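Local coordinates for dnab-like replicative helicase (Bacillus phage SPP1, PDB 3BH0), which probably hydrolyses ATP, through this C-terminal ATPase domain, to drive unwinding of duplex DNA as the phage's DnaB-family replicative helicase, at residues G64-R76 / D221-E235. Sequence-based numbering, arbitrary orientation.
Sequences GYKRRNFVLIAAR and DVVVIALSQLSRQVE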
# COMPACT_ATOMS: atom_id res chain seq x y z
N GLY A 64 -9.14 7.72 -6.41
CA GLY A 64 -9.09 7.18 -5.06
C GLY A 64 -9.39 5.70 -5.03
O GLY A 64 -9.95 5.14 -5.99
N TYR A 65 -8.99 5.04 -3.94
CA TYR A 65 -9.29 3.63 -3.75
C TYR A 65 -10.72 3.48 -3.31
O TYR A 65 -11.20 4.22 -2.48
CB TYR A 65 -8.34 2.98 -2.73
CG TYR A 65 -6.88 3.02 -3.12
CD1 TYR A 65 -6.45 2.59 -4.39
CD2 TYR A 65 -5.92 3.49 -2.23
CE1 TYR A 65 -5.12 2.62 -4.75
CE2 TYR A 65 -4.57 3.53 -2.58
CZ TYR A 65 -4.18 3.09 -3.84
OH TYR A 65 -2.83 3.14 -4.17
N LYS A 66 -11.40 2.50 -3.89
CA LYS A 66 -12.82 2.28 -3.61
C LYS A 66 -12.97 1.21 -2.54
O LYS A 66 -12.23 0.23 -2.53
CB LYS A 66 -13.58 1.84 -4.87
CG LYS A 66 -13.31 2.65 -6.15
CD LYS A 66 -13.61 4.15 -6.00
CE LYS A 66 -13.28 4.88 -7.30
NZ LYS A 66 -12.69 6.22 -7.00
N ARG A 67 -13.96 1.41 -1.68
CA ARG A 67 -14.39 0.43 -0.70
C ARG A 67 -14.33 -1.06 -1.13
O ARG A 67 -14.26 -1.94 -0.29
CB ARG A 67 -15.80 0.78 -0.23
CG ARG A 67 -15.95 2.19 0.34
CD ARG A 67 -16.22 2.16 1.85
NE ARG A 67 -16.83 3.41 2.33
CZ ARG A 67 -17.42 3.57 3.52
NH1 ARG A 67 -17.50 2.56 4.39
NH2 ARG A 67 -17.94 4.76 3.84
N ARG A 68 -14.33 -1.37 -2.41
CA ARG A 68 -14.23 -2.79 -2.77
C ARG A 68 -12.84 -3.25 -3.28
O ARG A 68 -12.59 -4.46 -3.45
CB ARG A 68 -15.34 -3.14 -3.78
CG ARG A 68 -15.05 -2.85 -5.25
CD ARG A 68 -14.83 -4.15 -6.05
NE ARG A 68 -14.35 -3.85 -7.40
CZ ARG A 68 -14.09 -4.75 -8.34
NH1 ARG A 68 -14.24 -6.05 -8.13
NH2 ARG A 68 -13.66 -4.34 -9.53
N ASN A 69 -11.94 -2.29 -3.50
CA ASN A 69 -10.69 -2.55 -4.22
C ASN A 69 -9.71 -3.48 -3.51
O ASN A 69 -9.53 -3.44 -2.30
CB ASN A 69 -9.96 -1.24 -4.57
CG ASN A 69 -10.74 -0.36 -5.52
OD1 ASN A 69 -10.42 0.82 -5.67
ND2 ASN A 69 -11.77 -0.91 -6.18
N PHE A 70 -9.09 -4.33 -4.31
CA PHE A 70 -7.98 -5.13 -3.87
C PHE A 70 -6.79 -4.63 -4.68
O PHE A 70 -6.71 -4.86 -5.89
CB PHE A 70 -8.27 -6.61 -4.11
CG PHE A 70 -7.14 -7.52 -3.77
CD1 PHE A 70 -6.30 -7.25 -2.71
CD2 PHE A 70 -6.94 -8.68 -4.51
CE1 PHE A 70 -5.25 -8.10 -2.40
CE2 PHE A 70 -5.89 -9.54 -4.21
CZ PHE A 70 -5.05 -9.24 -3.14
N VAL A 71 -5.90 -3.89 -4.02
CA VAL A 71 -4.74 -3.33 -4.70
C VAL A 71 -3.44 -3.97 -4.26
O VAL A 71 -3.21 -4.28 -3.09
CB VAL A 71 -4.73 -1.75 -4.73
CG1 VAL A 71 -5.80 -1.17 -3.86
CG2 VAL A 71 -3.38 -1.16 -4.40
N LEU A 72 -2.61 -4.20 -5.27
CA LEU A 72 -1.34 -4.86 -5.14
C LEU A 72 -0.19 -3.88 -5.43
O LEU A 72 -0.22 -3.16 -6.42
CB LEU A 72 -1.31 -6.05 -6.10
CG LEU A 72 -0.35 -7.17 -5.76
CD1 LEU A 72 -0.93 -8.00 -4.60
CD2 LEU A 72 -0.11 -8.02 -6.98
N ILE A 73 0.77 -3.83 -4.53
CA ILE A 73 1.99 -3.06 -4.70
C ILE A 73 3.10 -4.08 -4.74
O ILE A 73 3.49 -4.64 -3.72
CB ILE A 73 2.24 -2.03 -3.56
CG1 ILE A 73 1.10 -1.01 -3.49
CG2 ILE A 73 3.55 -1.30 -3.79
CD1 ILE A 73 1.11 -0.15 -2.26
N ALA A 74 3.57 -4.35 -5.95
CA ALA A 74 4.63 -5.31 -6.16
C ALA A 74 5.92 -4.67 -6.69
O ALA A 74 5.91 -3.74 -7.50
CB ALA A 74 4.15 -6.43 -7.07
N ALA A 75 7.05 -5.15 -6.20
CA ALA A 75 8.34 -4.62 -6.63
C ALA A 75 9.44 -5.56 -6.21
O ALA A 75 9.30 -6.27 -5.22
CB ALA A 75 8.60 -3.23 -6.04
N ARG A 76 10.52 -5.55 -6.98
CA ARG A 76 11.78 -6.16 -6.59
C ARG A 76 12.34 -5.46 -5.34
O ARG A 76 11.86 -4.38 -4.97
CB ARG A 76 12.75 -6.09 -7.77
CG ARG A 76 12.33 -6.94 -8.97
CD ARG A 76 12.48 -8.43 -8.68
NE ARG A 76 13.82 -8.76 -8.23
CZ ARG A 76 14.12 -9.71 -7.35
NH1 ARG A 76 13.18 -10.46 -6.78
NH2 ARG A 76 15.39 -9.88 -6.99
N ASP A 221 -16.27 -4.77 2.91
CA ASP A 221 -16.38 -3.42 2.34
C ASP A 221 -15.17 -2.54 2.71
O ASP A 221 -15.32 -1.38 3.13
CB ASP A 221 -17.73 -2.76 2.75
CG ASP A 221 -18.16 -1.64 1.80
OD1 ASP A 221 -17.80 -1.67 0.59
OD2 ASP A 221 -18.87 -0.72 2.28
N VAL A 222 -13.98 -3.09 2.53
CA VAL A 222 -12.73 -2.36 2.81
C VAL A 222 -11.80 -2.30 1.60
O VAL A 222 -11.93 -3.09 0.66
CB VAL A 222 -11.96 -2.96 4.03
CG1 VAL A 222 -12.77 -2.75 5.33
CG2 VAL A 222 -11.59 -4.44 3.82
N VAL A 223 -10.86 -1.36 1.62
CA VAL A 223 -9.72 -1.39 0.70
C VAL A 223 -8.66 -2.35 1.25
O VAL A 223 -8.23 -2.20 2.38
CB VAL A 223 -9.10 0.00 0.48
CG1 VAL A 223 -7.99 -0.08 -0.60
CG2 VAL A 223 -10.18 1.02 0.07
N VAL A 224 -8.28 -3.34 0.46
CA VAL A 224 -7.14 -4.19 0.81
C VAL A 224 -5.98 -3.81 -0.09
O VAL A 224 -6.13 -3.72 -1.30
CB VAL A 224 -7.48 -5.68 0.68
CG1 VAL A 224 -6.27 -6.54 1.01
CG2 VAL A 224 -8.65 -6.02 1.61
N ILE A 225 -4.84 -3.51 0.55
CA ILE A 225 -3.59 -3.20 -0.13
C ILE A 225 -2.53 -4.23 0.29
O ILE A 225 -2.02 -4.20 1.41
CB ILE A 225 -3.10 -1.76 0.13
CG1 ILE A 225 -4.14 -0.72 -0.33
CG2 ILE A 225 -1.82 -1.51 -0.62
CD1 ILE A 225 -3.83 0.70 0.09
N ALA A 226 -2.22 -5.15 -0.62
CA ALA A 226 -1.20 -6.14 -0.38
C ALA A 226 0.09 -5.82 -1.15
O ALA A 226 0.10 -5.62 -2.38
CB ALA A 226 -1.72 -7.54 -0.72
N LEU A 227 1.19 -5.76 -0.39
CA LEU A 227 2.53 -5.74 -0.92
C LEU A 227 2.89 -7.15 -1.38
O LEU A 227 2.49 -8.14 -0.77
CB LEU A 227 3.53 -5.25 0.15
CG LEU A 227 3.77 -3.74 0.25
CD1 LEU A 227 2.48 -2.99 0.50
CD2 LEU A 227 4.80 -3.40 1.32
N SER A 228 3.66 -7.23 -2.47
CA SER A 228 4.00 -8.49 -3.09
C SER A 228 5.40 -8.43 -3.66
O SER A 228 5.82 -7.43 -4.25
CB SER A 228 2.99 -8.83 -4.19
OG SER A 228 3.46 -9.92 -4.97
N GLN A 229 6.11 -9.53 -3.51
CA GLN A 229 7.44 -9.66 -4.06
C GLN A 229 7.29 -9.97 -5.53
O GLN A 229 6.17 -10.15 -6.01
CB GLN A 229 8.22 -10.76 -3.31
CG GLN A 229 7.79 -12.21 -3.59
CD GLN A 229 8.32 -13.21 -2.51
OE1 GLN A 229 9.21 -12.88 -1.73
NE2 GLN A 229 7.76 -14.40 -2.47
N LEU A 230 8.40 -10.00 -6.26
CA LEU A 230 8.39 -10.36 -7.69
C LEU A 230 9.52 -11.32 -7.98
O LEU A 230 10.49 -11.40 -7.21
CB LEU A 230 8.51 -9.12 -8.60
CG LEU A 230 7.24 -8.30 -8.76
CD1 LEU A 230 7.55 -6.94 -9.32
CD2 LEU A 230 6.25 -9.02 -9.64
N SER A 231 9.38 -12.04 -9.09
CA SER A 231 10.37 -13.01 -9.57
C SER A 231 11.75 -12.37 -9.76
O SER A 231 11.86 -11.24 -10.25
CB SER A 231 9.88 -13.59 -10.90
OG SER A 231 10.78 -14.57 -11.38
N ARG A 232 12.81 -13.08 -9.39
CA ARG A 232 14.17 -12.54 -9.56
C ARG A 232 14.60 -12.55 -11.02
O ARG A 232 15.66 -12.05 -11.38
CB ARG A 232 15.19 -13.22 -8.63
CG ARG A 232 15.53 -14.68 -8.92
CD ARG A 232 16.49 -15.26 -7.84
NE ARG A 232 17.21 -14.20 -7.10
CZ ARG A 232 18.45 -14.30 -6.60
NH1 ARG A 232 19.15 -15.41 -6.75
NH2 ARG A 232 18.99 -13.28 -5.94
N GLN A 233 13.72 -13.10 -11.84
CA GLN A 233 13.89 -13.18 -13.28
C GLN A 233 13.71 -11.83 -13.94
O GLN A 233 14.12 -11.63 -15.08
CB GLN A 233 12.89 -14.18 -13.84
CG GLN A 233 13.49 -15.06 -14.92
CD GLN A 233 12.50 -16.07 -15.49
OE1 GLN A 233 11.27 -15.84 -15.49
NE2 GLN A 233 13.02 -17.18 -16.00
N VAL A 234 13.07 -10.91 -13.22
CA VAL A 234 12.96 -9.52 -13.65
C VAL A 234 14.35 -8.99 -14.00
O VAL A 234 14.52 -8.25 -14.96
CB VAL A 234 12.30 -8.63 -12.55
CG1 VAL A 234 12.35 -7.16 -12.91
CG2 VAL A 234 10.87 -9.07 -12.28
N GLU A 235 15.33 -9.42 -13.21
CA GLU A 235 16.65 -8.83 -13.23
C GLU A 235 17.60 -9.44 -14.26
O GLU A 235 18.58 -8.80 -14.66
CB GLU A 235 17.25 -8.81 -11.81
CG GLU A 235 16.41 -7.92 -10.86
CD GLU A 235 17.02 -7.70 -9.48
OE1 GLU A 235 18.13 -8.23 -9.22
OE2 GLU A 235 16.40 -6.97 -8.67
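Strands 70-74 and 223-228 run parallel, with Phe70 level with Val224 and Ala74 with Ser228. Their axes come within 4.5 Å and cross at 25°. Six backbone hydrogen bonds join the two segments, from Val224 N to Asn69 O (3.0 Å) through to Ala75 N to Ser228 O (3.2 Å). On the face of Val71, Ile73, Ile225 and Leu227, CD1 of Ile73 meets CG2 of Ile225 at 3.6 Å, and helix 81-93 covers part of this layer. On the other face the Phe70 ring has CB of Ala226 at its edge, 3.9 Å from CE1. Helix 202-220 packs over Phe70.

Beyond the strands, Arg76 bends at chi2 and chi3 (-71° and -54°) and reaches residues 230-235, which include a short 3-10 segment. NH1 of Arg76 donates to Leu230 O at 2.9 Å, and NE of Arg76 forms a salt bridge with Glu235 OE2 at 3.2 Å. Arg232 CA lies over one guanidinium face. The two bonds fix the rotation of the guanidinium, and OE2 of Glu235 also has a hydrogen bond with Tyr269 OH. The two strands belong to the core of a P-loop ATPase fold: strand 70-74 leads into the probable Walker A loop, whose start is thus tied to strand 223-228 by the bond from Ala75 N and to residues 230-235 by Arg76.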